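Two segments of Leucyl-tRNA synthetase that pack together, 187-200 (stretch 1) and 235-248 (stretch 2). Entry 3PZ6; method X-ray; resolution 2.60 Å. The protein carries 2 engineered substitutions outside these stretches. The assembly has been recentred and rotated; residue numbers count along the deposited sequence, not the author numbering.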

ATOM      1  N   VAL A 187      -1.867  -3.437   6.760  1.00 21.36           N
ATOM      2  CA  VAL A 187      -3.048  -4.193   7.143  1.00 21.88           C
ATOM      3  C   VAL A 187      -3.097  -4.286   8.674  1.00 23.41           C
ATOM      4  O   VAL A 187      -2.709  -5.297   9.250  1.00 25.18           O
ATOM      5  CB  VAL A 187      -3.052  -5.595   6.488  1.00 21.29           C
ATOM      6  CG1 VAL A 187      -4.387  -6.306   6.726  1.00 23.93           C
ATOM      7  CG2 VAL A 187      -2.770  -5.489   4.997  1.00 17.38           C
ATOM      8  N   PRO A 188      -3.566  -3.210   9.340  1.00 28.31           N
ATOM      9  CA  PRO A 188      -3.528  -3.086  10.799  1.00 23.95           C
ATOM     10  C   PRO A 188      -4.277  -4.177  11.546  1.00 23.86           C
ATOM     11  O   PRO A 188      -3.936  -4.471  12.684  1.00 26.20           O
ATOM     12  CB  PRO A 188      -4.204  -1.741  11.058  1.00 22.08           C
ATOM     13  CG  PRO A 188      -4.067  -0.999   9.817  1.00 23.39           C
ATOM     14  CD  PRO A 188      -4.109  -1.995   8.713  1.00 24.92           C
ATOM     15  N   SER A 189      -5.290  -4.771  10.927  1.00 23.08           N
ATOM     16  CA  SER A 189      -6.057  -5.826  11.593  1.00 21.81           C
ATOM     17  C   SER A 189      -5.233  -7.090  11.806  1.00 24.35           C
ATOM     18  O   SER A 189      -5.511  -7.868  12.717  1.00 27.37           O
ATOM     19  CB  SER A 189      -7.321  -6.160  10.811  1.00 19.78           C
ATOM     20  OG  SER A 189      -7.017  -6.642   9.514  1.00 17.26           O
ATOM     21  N   ASP A 190      -4.218  -7.295  10.972  1.00 21.39           N
ATOM     22  CA  ASP A 190      -3.464  -8.545  11.024  1.00 30.16           C
ATOM     23  C   ASP A 190      -1.935  -8.441  10.994  1.00 26.31           C
ATOM     24  O   ASP A 190      -1.243  -9.453  10.929  1.00 33.01           O
ATOM     25  CB  ASP A 190      -3.981  -9.514   9.958  1.00 33.46           C
ATOM     26  CG  ASP A 190      -5.350 -10.079  10.310  1.00 34.33           C
ATOM     27  OD1 ASP A 190      -5.403 -11.189  10.882  1.00 38.66           O
ATOM     28  OD2 ASP A 190      -6.368  -9.405  10.035  1.00 27.66           O
ATOM     29  N   ALA A 191      -1.423  -7.221  11.082  1.00 26.03           N
ATOM     30  CA  ALA A 191       0.003  -6.985  11.248  1.00 23.08           C
ATOM     31  C   ALA A 191       0.214  -5.989  12.384  1.00 28.53           C
ATOM     32  O   ALA A 191      -0.067  -4.801  12.223  1.00 29.42           O
ATOM     33  CB  ALA A 191       0.603  -6.469   9.965  1.00 22.16           C
ATOM     34  N   PRO A 192       0.714  -6.472  13.542  1.00 34.59           N
ATOM     35  CA  PRO A 192       0.901  -5.695  14.778  1.00 24.38           C
ATOM     36  C   PRO A 192       1.716  -4.421  14.573  1.00 27.04           C
ATOM     37  O   PRO A 192       1.339  -3.367  15.088  1.00 28.36           O
ATOM     38  CB  PRO A 192       1.681  -6.655  15.682  1.00 30.30           C
ATOM     39  CG  PRO A 192       1.434  -8.003  15.118  1.00 32.54           C
ATOM     40  CD  PRO A 192       1.307  -7.817  13.655  1.00 31.40           C
ATOM     41  N   ASP A 193       2.824  -4.531  13.841  1.00 26.99           N
ATOM     42  CA  ASP A 193       3.671  -3.388  13.503  1.00 28.41           C
ATOM     43  C   ASP A 193       2.879  -2.338  12.727  1.00 30.75           C
ATOM     44  O   ASP A 193       2.912  -1.152  13.076  1.00 30.18           O
ATOM     45  CB  ASP A 193       4.923  -3.832  12.723  1.00 30.35           C
ATOM     46  CG  ASP A 193       6.021  -4.409  13.642  1.00 46.62           C
ATOM     47  OD1 ASP A 193       6.220  -3.881  14.765  1.00 52.71           O
ATOM     48  OD2 ASP A 193       6.695  -5.393  13.254  1.00 47.31           O
ATOM     49  N   ASP A 194       2.154  -2.782  11.696  1.00 26.95           N
ATOM     50  CA  ASP A 194       1.237  -1.913  10.966  1.00 24.56           C
ATOM     51  C   ASP A 194       0.290  -1.199  11.930  1.00 24.82           C
ATOM     52  O   ASP A 194       0.137   0.024  11.858  1.00 26.67           O
ATOM     53  CB  ASP A 194       0.424  -2.695   9.924  1.00 25.53           C
ATOM     54  CG  ASP A 194       1.223  -3.046   8.680  1.00 25.22           C
ATOM     55  OD1 ASP A 194       2.359  -2.564   8.503  1.00 29.80           O
ATOM     56  OD2 ASP A 194       0.699  -3.818   7.858  1.00 25.24           O
ATOM     57  N   TYR A 195      -0.330  -1.953  12.835  1.00 20.76           N
ATOM     58  CA  TYR A 195      -1.278  -1.360  13.774  1.00 26.05           C
ATOM     59  C   TYR A 195      -0.627  -0.355  14.729  1.00 29.25           C
ATOM     60  O   TYR A 195      -1.199   0.707  14.986  1.00 25.53           O
ATOM     61  CB  TYR A 195      -2.043  -2.416  14.574  1.00 20.97           C
ATOM     62  CG  TYR A 195      -3.021  -1.800  15.556  1.00 24.17           C
ATOM     63  CD1 TYR A 195      -4.199  -1.184  15.106  1.00 27.17           C
ATOM     64  CD2 TYR A 195      -2.777  -1.826  16.922  1.00 18.01           C
ATOM     65  CE1 TYR A 195      -5.106  -0.617  15.987  1.00 21.33           C
ATOM     66  CE2 TYR A 195      -3.683  -1.255  17.819  1.00 29.99           C
ATOM     67  CZ  TYR A 195      -4.848  -0.651  17.343  1.00 30.28           C
ATOM     68  OH  TYR A 195      -5.747  -0.082  18.226  1.00 32.64           O
ATOM     69  N   ALA A 196       0.556  -0.694  15.246  1.00 22.86           N
ATOM     70  CA  ALA A 196       1.258   0.182  16.186  1.00 24.65           C
ATOM     71  C   ALA A 196       1.519   1.557  15.555  1.00 27.63           C
ATOM     72  O   ALA A 196       1.171   2.586  16.131  1.00 28.95           O
ATOM     73  CB  ALA A 196       2.556  -0.460  16.673  1.00 21.08           C
ATOM     74  N   CYS A 197       2.098   1.565  14.359  1.00 25.65           N
ATOM     75  CA  CYS A 197       2.346   2.809  13.657  1.00 25.39           C
ATOM     76  C   CYS A 197       1.056   3.540  13.304  1.00 30.89           C
ATOM     77  O   CYS A 197       0.959   4.755  13.473  1.00 27.53           O
ATOM     78  CB  CYS A 197       3.164   2.582  12.403  1.00 27.07           C
ATOM     79  SG  CYS A 197       3.662   4.153  11.695  1.00 46.92           S
ATOM     80  N   TYR A 198       0.067   2.784  12.831  1.00 29.06           N
ATOM     81  CA  TYR A 198      -1.233   3.333  12.481  1.00 23.72           C
ATOM     82  C   TYR A 198      -1.826   4.071  13.682  1.00 25.16           C
ATOM     83  O   TYR A 198      -2.235   5.228  13.566  1.00 26.81           O
ATOM     84  CB  TYR A 198      -2.149   2.213  11.975  1.00 28.03           C
ATOM     85  CG  TYR A 198      -3.603   2.598  11.805  1.00 33.70           C
ATOM     86  CD1 TYR A 198      -4.082   3.084  10.587  1.00 33.12           C
ATOM     87  CD2 TYR A 198      -4.502   2.467  12.859  1.00 27.78           C
ATOM     88  CE1 TYR A 198      -5.424   3.436  10.433  1.00 30.17           C
ATOM     89  CE2 TYR A 198      -5.834   2.818  12.713  1.00 34.34           C
ATOM     90  CZ  TYR A 198      -6.288   3.299  11.501  1.00 36.28           C
ATOM     91  OH  TYR A 198      -7.617   3.644  11.370  1.00 44.32           O
ATOM     92  N   LYS A 199      -1.832   3.405  14.834  1.00 26.27           N
ATOM     93  CA  LYS A 199      -2.344   3.970  16.090  1.00 27.29           C
ATOM     94  C   LYS A 199      -1.509   5.154  16.598  1.00 28.01           C
ATOM     95  O   LYS A 199      -2.053   6.126  17.111  1.00 28.46           O
ATOM     96  CB  LYS A 199      -2.435   2.875  17.155  1.00 24.44           C
ATOM     97  CG  LYS A 199      -3.174   3.251  18.405  1.00 31.96           C
ATOM     98  CD  LYS A 199      -2.763   2.333  19.521  1.00 38.59           C
ATOM     99  CE  LYS A 199      -3.258   2.825  20.864  1.00 44.57           C
ATOM    100  NZ  LYS A 199      -2.402   2.282  21.954  1.00 49.62           N
ATOM    101  N   ASP A 200      -0.191   5.067  16.458  1.00 27.26           N
ATOM    102  CA  ASP A 200       0.692   6.206  16.737  1.00 29.91           C
ATOM    103  C   ASP A 200       0.304   7.486  15.967  1.00 29.65           C
ATOM    104  O   ASP A 200       0.266   8.574  16.551  1.00 27.86           O
ATOM    105  CB  ASP A 200       2.152   5.845  16.446  1.00 26.59           C
ATOM    106  CG  ASP A 200       2.791   5.029  17.561  1.00 39.86           C
ATOM    107  OD1 ASP A 200       2.172   4.882  18.648  1.00 38.93           O
ATOM    108  OD2 ASP A 200       3.923   4.534  17.345  1.00 39.53           O
ATOM    109  N   GLY A 235     -10.320 -14.166  17.311  1.00 32.58           N
ATOM    110  CA  GLY A 235     -11.369 -13.390  16.650  1.00 29.70           C
ATOM    111  C   GLY A 235     -10.931 -12.689  15.374  1.00 32.30           C
ATOM    112  O   GLY A 235      -9.984 -13.131  14.712  1.00 30.51           O
ATOM    113  N   THR A 236     -11.604 -11.589  15.029  1.00 30.09           N
ATOM    114  CA  THR A 236     -11.348 -10.930  13.746  1.00 26.57           C
ATOM    115  C   THR A 236     -10.267  -9.856  13.679  1.00 31.96           C
ATOM    116  O   THR A 236      -9.521  -9.819  12.701  1.00 41.54           O
ATOM    117  CB  THR A 236     -12.619 -10.436  13.016  1.00 29.64           C
ATOM    118  OG1 THR A 236     -13.596  -9.947  13.952  1.00 28.08           O
ATOM    119  CG2 THR A 236     -13.196 -11.562  12.159  1.00 28.29           C
ATOM    120  N   LEU A 237     -10.156  -8.974  14.657  1.00 28.74           N
ATOM    121  CA  LEU A 237      -9.075  -7.971  14.568  1.00 30.13           C
ATOM    122  C   LEU A 237      -7.906  -8.389  15.450  1.00 28.90           C
ATOM    123  O   LEU A 237      -7.549  -7.694  16.404  1.00 34.32           O
ATOM    124  CB  LEU A 237      -9.559  -6.558  14.922  1.00 23.14           C
ATOM    125  CG  LEU A 237     -10.637  -5.844  14.097  1.00 28.08           C
ATOM    126  CD1 LEU A 237     -10.744  -4.406  14.582  1.00 36.34           C
ATOM    127  CD2 LEU A 237     -10.374  -5.846  12.608  1.00 21.40           C
ATOM    128  N   SER A 238      -7.311  -9.529  15.118  1.00 22.64           N
ATOM    129  CA  SER A 238      -6.363 -10.199  16.010  1.00 29.06           C
ATOM    130  C   SER A 238      -5.176  -9.362  16.439  1.00 25.40           C
ATOM    131  O   SER A 238      -4.858  -9.318  17.623  1.00 27.24           O
ATOM    132  CB  SER A 238      -5.895 -11.511  15.404  1.00 29.20           C
ATOM    133  OG  SER A 238      -6.959 -12.440  15.477  1.00 38.13           O
ATOM    134  N   ALA A 239      -4.535  -8.693  15.487  1.00 24.48           N
ATOM    135  CA  ALA A 239      -3.409  -7.827  15.794  1.00 29.40           C
ATOM    136  C   ALA A 239      -3.846  -6.713  16.742  1.00 31.18           C
ATOM    137  O   ALA A 239      -3.121  -6.368  17.671  1.00 29.94           O
ATOM    138  CB  ALA A 239      -2.791  -7.253  14.519  1.00 27.58           C
ATOM    139  N   VAL A 240      -5.048  -6.184  16.514  1.00 28.88           N
ATOM    140  CA  VAL A 240      -5.640  -5.161  17.373  1.00 28.07           C
ATOM    141  C   VAL A 240      -5.923  -5.725  18.773  1.00 30.91           C
ATOM    142  O   VAL A 240      -5.409  -5.200  19.756  1.00 31.23           O
ATOM    143  CB  VAL A 240      -6.923  -4.552  16.730  1.00 27.70           C
ATOM    144  CG1 VAL A 240      -7.507  -3.454  17.596  1.00 27.42           C
ATOM    145  CG2 VAL A 240      -6.619  -4.018  15.345  1.00 25.56           C
ATOM    146  N   ARG A 241      -6.712  -6.799  18.851  1.00 29.71           N
ATOM    147  CA  ARG A 241      -7.067  -7.447  20.130  1.00 32.02           C
ATOM    148  C   ARG A 241      -5.857  -7.798  20.997  1.00 37.96           C
ATOM    149  O   ARG A 241      -5.833  -7.500  22.190  1.00 37.43           O
ATOM    150  CB  ARG A 241      -7.898  -8.715  19.906  1.00 24.86           C
ATOM    151  CG  ARG A 241      -9.326  -8.477  19.456  1.00 29.83           C
ATOM    152  CD  ARG A 241     -10.013  -9.804  19.182  1.00 33.85           C
ATOM    153  NE  ARG A 241     -11.222  -9.648  18.376  1.00 36.49           N
ATOM    154  CZ  ARG A 241     -12.442  -9.479  18.872  1.00 31.14           C
ATOM    155  NH1 ARG A 241     -12.632  -9.445  20.184  1.00 29.25           N
ATOM    156  NH2 ARG A 241     -13.475  -9.347  18.053  1.00 31.20           N
ATOM    157  N   LEU A 242      -4.859  -8.441  20.399  1.00 31.26           N
ATOM    158  CA  LEU A 242      -3.652  -8.789  21.134  1.00 32.26           C
ATOM    159  C   LEU A 242      -2.857  -7.551  21.525  1.00 34.60           C
ATOM    160  O   LEU A 242      -2.359  -7.471  22.638  1.00 36.98           O
ATOM    161  CB  LEU A 242      -2.788  -9.778  20.347  1.00 31.76           C
ATOM    162  CG  LEU A 242      -3.354 -11.181  20.081  1.00 39.14           C
ATOM    163  CD1 LEU A 242      -2.267 -12.081  19.530  1.00 34.24           C
ATOM    164  CD2 LEU A 242      -3.982 -11.816  21.324  1.00 38.65           C
ATOM    165  N   CYS A 243      -2.760  -6.579  20.623  1.00 34.09           N
ATOM    166  CA  CYS A 243      -2.068  -5.329  20.924  1.00 34.68           C
ATOM    167  C   CYS A 243      -2.731  -4.537  22.048  1.00 36.50           C
ATOM    168  O   CYS A 243      -2.036  -3.950  22.875  1.00 43.30           O
ATOM    169  CB  CYS A 243      -1.935  -4.450  19.679  1.00 33.05           C
ATOM    170  SG  CYS A 243      -0.595  -4.919  18.568  1.00 36.61           S
ATOM    171  N   GLU A 244      -4.063  -4.527  22.077  1.00 39.78           N
ATOM    172  CA  GLU A 244      -4.806  -3.730  23.057  1.00 44.29           C
ATOM    173  C   GLU A 244      -4.942  -4.418  24.417  1.00 47.43           C
ATOM    174  O   GLU A 244      -4.982  -3.746  25.454  1.00 48.92           O
ATOM    175  CB  GLU A 244      -6.185  -3.309  22.519  1.00 38.17           C
ATOM    176  CG  GLU A 244      -6.157  -2.293  21.361  1.00 35.74           C
ATOM    177  CD  GLU A 244      -5.511  -0.951  21.722  1.00 48.74           C
ATOM    178  OE1 GLU A 244      -5.521  -0.563  22.911  1.00 46.98           O
ATOM    179  OE2 GLU A 244      -4.993  -0.276  20.806  1.00 45.76           O
ATOM    180  N   GLU A 245      -5.007  -5.748  24.407  1.00 41.33           N
ATOM    181  CA  GLU A 245      -5.087  -6.532  25.641  1.00 44.99           C
ATOM    182  C   GLU A 245      -3.720  -6.733  26.298  1.00 46.61           C
ATOM    183  O   GLU A 245      -3.646  -7.135  27.455  1.00 53.70           O
ATOM    184  CB  GLU A 245      -5.776  -7.879  25.392  1.00 43.55           C
ATOM    185  N   SER A 246      -2.646  -6.463  25.558  1.00 42.41           N
ATOM    186  CA  SER A 246      -1.298  -6.458  26.124  1.00 47.48           C
ATOM    187  C   SER A 246      -0.842  -5.031  26.415  1.00 50.72           C
ATOM    188  O   SER A 246       0.283  -4.812  26.863  1.00 52.74           O
ATOM    189  CB  SER A 246      -0.302  -7.136  25.182  1.00 44.39           C
ATOM    190  OG  SER A 246      -0.626  -8.502  24.993  1.00 56.59           O
ATOM    191  N   ASN A 247      -1.731  -4.073  26.154  1.00 52.06           N
ATOM    192  CA  ASN A 247      -1.470  -2.644  26.357  1.00 60.92           C
ATOM    193  C   ASN A 247      -0.136  -2.203  25.747  1.00 63.54           C
ATOM    194  O   ASN A 247       0.865  -2.039  26.450  1.00 59.53           O
ATOM    195  CB  ASN A 247      -1.562  -2.271  27.855  1.00 61.00           C
ATOM    196  N   VAL A 248      -0.133  -2.030  24.429  1.00 66.49           N
ATOM    197  CA  VAL A 248       1.068  -1.614  23.702  1.00 68.98           C
ATOM    198  C   VAL A 248       0.898  -0.203  23.128  1.00 72.99           C
ATOM    199  O   VAL A 248      -0.208   0.345  23.106  1.00 69.08           O
ATOM    200  CB  VAL A 248       1.432  -2.616  22.568  1.00 66.16           C
ATOM    201  CG1 VAL A 248       2.676  -2.142  21.801  1.00 67.47           C
ATOM    202  CG2 VAL A 248       1.644  -4.032  23.130  1.00 55.32           C
TER
HETATM  203  O   HOH W   1      -7.414 -11.562  12.688  1.00 34.43           O

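Contact between the loop and helix of residues 187-200 and the loop and helix of residues 235-248 in leucyl-tRNA synthetase. The helices, 192-200 and 238-245, cross at -66° with their axes 9.1 Å apart at closest approach, and the backbones come nearest just ahead of the two helices, where Ser189 CA lies 4.7 Å from Leu237 CA. Here Ala239 N, in the first turn of its helix and so without a partner within that helix, donates a hydrogen bond to Ser189 O (3.1 Å, N-H...O angle 149°). Ala239 CB points toward the other stretch and fits closely against its backbone, 3.5 Å from Pro188 O, 3.8 Å from Asp190 CA and 3.7 Å from Ala191 N; the methyl is the whole side chain, and backbone atoms of the other stretch lie directly against it. Ser189 is in the p rotamer, with its OG 2.9 Å from Asp190 OD2, while its CB packs 3.6 Å from Leu237 CD2, reached by an m,t side chain.

Asp190 (chi1 m) has its CA-CB bond directed away, yet its carboxylate comes back nearer to stretch 2. A water bridges the two stretches there, 2.7 Å from both Asp190 OD1 and Thr236 O, and accepts from Ser238 N at 3.2 Å. Ser238, also m, makes a weak hydrogen bond from its OG to Gly235 O (3.2 Å).

Tyr195 is the centre of the helix-helix packing. Its CA-CB bond points toward stretch 2, and the t rotamer (chi1 180°, chi2 72°) lays the ring across the helix of Val240, Cys243 and Glu244. Val240, itself t, places CG2 over one ring face, 4.0 Å from the centroid and 25° off the normal, a CH-pi contact. Cys243 meets the ring obliquely, its CB 3.9 Å from Tyr195 CD2; its m rotamer leaves SG 4.1 Å from Pro192 CB, so Cys243 touches both Pro192 and Tyr195, about one turn apart on helix 192-200.

The phenol reaches Glu244 at the edge of the ring: Tyr195 OH donates to Glu244 OE2 at 2.7 Å. Glu244 starts out sideways, but its m,m side chain folds so that the carboxylate approaches stretch 1. Lys199 (chi1 to chi4 all t) stretches from one turn further along its helix, passing Glu244 OE2 with CE at 3.6 Å. Its NZ forms a long salt bridge to the same OE2 (3.8 Å) and a weak hydrogen bond to Val248 O (3.1 Å). The extended chain thus brings NZ between the Glu244 carboxylate and the backbone past the helix end, although Val248 is poorly ordered.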